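PDB 3QDF: 2-hydroxyhepta-2,4-diene-1,7-dioate isomerase from Mycobacterium marinum, which binds zinc and probably acts as an isomerase or hydrolase of the fumarylacetoacetate hydrolase family, linked to homoprotocatechuate degradation. Local coordinates for residues S116-E121 against V153-Q158. Numbering follows the deposited sequence.
Sequences SPVHFE and VSARDQ. With ZN (zinc ion), chain B; EDO (1,2-ethanediol), chain D.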
# COMPACT_ATOMS: atom_id res chain seq x y z
N SER A 116 20.06 5.83 9.36
CA SER A 116 19.38 6.57 10.42
C SER A 116 19.30 8.05 10.05
O SER A 116 20.27 8.60 9.53
CB SER A 116 20.13 6.42 11.75
OG SER A 116 19.43 7.07 12.80
N PRO A 117 18.15 8.70 10.27
CA PRO A 117 16.88 8.09 10.68
C PRO A 117 16.10 7.44 9.51
O PRO A 117 16.02 8.01 8.42
CB PRO A 117 16.08 9.29 11.21
CG PRO A 117 16.59 10.47 10.39
CD PRO A 117 18.05 10.16 10.11
N VAL A 118 15.54 6.25 9.75
CA VAL A 118 14.59 5.65 8.82
C VAL A 118 13.16 6.00 9.25
O VAL A 118 12.78 5.75 10.39
CB VAL A 118 14.76 4.11 8.69
CG1 VAL A 118 13.76 3.54 7.68
CG2 VAL A 118 16.18 3.75 8.28
N HIS A 119 12.38 6.56 8.32
CA HIS A 119 11.01 6.99 8.59
C HIS A 119 9.98 6.06 7.99
O HIS A 119 10.18 5.50 6.90
CB HIS A 119 10.77 8.39 8.01
CG HIS A 119 11.37 9.49 8.82
ND1 HIS A 119 10.99 10.81 8.69
CD2 HIS A 119 12.32 9.48 9.79
CE1 HIS A 119 11.68 11.56 9.53
NE2 HIS A 119 12.50 10.77 10.22
N PHE A 120 8.86 5.91 8.70
CA PHE A 120 7.63 5.38 8.14
C PHE A 120 6.95 6.51 7.35
O PHE A 120 7.23 7.70 7.59
CB PHE A 120 6.69 4.88 9.25
CG PHE A 120 6.23 5.98 10.17
CD1 PHE A 120 5.18 6.82 9.81
CD2 PHE A 120 6.90 6.22 11.38
CE1 PHE A 120 4.78 7.85 10.65
CE2 PHE A 120 6.50 7.26 12.22
CZ PHE A 120 5.44 8.08 11.85
N GLU A 121 6.08 6.16 6.42
CA GLU A 121 5.19 7.13 5.79
C GLU A 121 3.92 6.38 5.42
O GLU A 121 3.93 5.61 4.47
CB GLU A 121 5.79 7.73 4.51
CG GLU A 121 7.05 8.60 4.68
CD GLU A 121 7.44 9.33 3.39
OE1 GLU A 121 8.26 10.28 3.43
OE2 GLU A 121 6.90 8.97 2.34
N VAL A 153 8.53 3.45 3.32
CA VAL A 153 9.68 3.51 4.24
C VAL A 153 10.87 4.21 3.57
O VAL A 153 11.19 3.94 2.40
CB VAL A 153 10.01 2.11 4.80
CG1 VAL A 153 11.10 2.21 5.83
CG2 VAL A 153 8.76 1.50 5.42
N SER A 154 11.51 5.13 4.31
CA SER A 154 12.47 6.06 3.73
C SER A 154 13.67 6.31 4.65
O SER A 154 13.50 6.80 5.79
CB SER A 154 11.78 7.40 3.44
OG SER A 154 10.53 7.23 2.77
N ALA A 155 14.86 5.99 4.15
CA ALA A 155 16.11 6.34 4.83
C ALA A 155 16.45 7.82 4.55
O ALA A 155 16.97 8.16 3.47
CB ALA A 155 17.23 5.43 4.35
N ARG A 156 16.16 8.69 5.51
CA ARG A 156 16.32 10.15 5.35
C ARG A 156 17.76 10.63 5.12
O ARG A 156 17.99 11.57 4.35
CB ARG A 156 15.73 10.92 6.54
CG ARG A 156 14.22 10.75 6.78
CD ARG A 156 13.35 11.11 5.57
NE ARG A 156 11.93 11.17 5.91
CZ ARG A 156 10.92 11.04 5.05
NH1 ARG A 156 11.14 10.82 3.75
NH2 ARG A 156 9.67 11.13 5.49
N ASP A 157 18.73 10.00 5.80
CA ASP A 157 20.15 10.33 5.59
C ASP A 157 20.58 10.12 4.12
O ASP A 157 21.27 10.96 3.52
CB ASP A 157 21.07 9.54 6.56
CG ASP A 157 20.84 8.01 6.50
OD1 ASP A 157 19.78 7.54 6.00
OD2 ASP A 157 21.73 7.27 6.97
N GLN A 158 20.11 9.01 3.55
CA GLN A 158 20.40 8.63 2.18
C GLN A 158 19.69 9.51 1.15
O GLN A 158 20.24 9.75 0.08
CB GLN A 158 20.05 7.17 1.96
CG GLN A 158 20.87 6.26 2.88
CD GLN A 158 20.56 4.79 2.70
OE1 GLN A 158 19.73 4.41 1.86
NE2 GLN A 158 21.23 3.95 3.48
ZN ZN B . 5.91 8.81 0.30
C1 EDO D . 7.67 11.05 -0.29
O1 EDO D . 6.28 10.89 0.06
C2 EDO D . 8.35 12.21 0.45
O2 EDO D . 9.67 11.82 0.89
O HOH W 1 4.91 8.50 -1.72
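One face of the His-119 ring is covered by the side chain of Arg-156. Arg-156 CG sits 3.6 Å from the ring centroid, almost on the ring normal, in a CH-pi contact. The chain turns about its CB-CG bond (chi2 -56°), and the guanidinium plane stands 75° from the ring. At the guanidinium edge, near its plane, lie His-119 ND1 and Glu-121 OE1. The setting is a short antiparallel beta ladder beside the zinc site of this fumarylacetoacetate hydrolase fold. His-119 and Ser-154 form its hydrogen-bonded pair: His-119 N to Ser-154 O is 2.8 Å and nearly straight, and Ser-154 N to His-119 O is 2.9 Å. Val-118 and Ala-155 form the adjacent non-hydrogen-bonded pair, with their side chains on the sheet face opposite to His-119 and Ser-154. Val-118 CG1 also meets Val-153 CG1 at 3.5 Å. Ala-155 is the N-cap residue of helix 156-162. Arg-156 N, in the first turn, donates to Pro-117 O (3.0 Å), which continues the strand pairing into the helix start. Pro-117 CG rests on Arg-156 CB at 4.0 Å.

Glu-121 divides its carboxylate between metal and arginine. OE2 binds the zinc ion, whose protein ligands are completed by Glu-123 and Asp-152. OE1 forms a salt bridge with Arg-156. Arg-156 is thus a second-shell residue that probably helps to orient this ligand and offset its charge. Gln-159 also accepts a bond from Arg-156 NH1. Both terminal nitrogens grip Glu-121 OE1 end-on: NH1 comes from above the carboxylate plane, whereas NH2 meets the anti lone pair of OE1 at 2.6 Å.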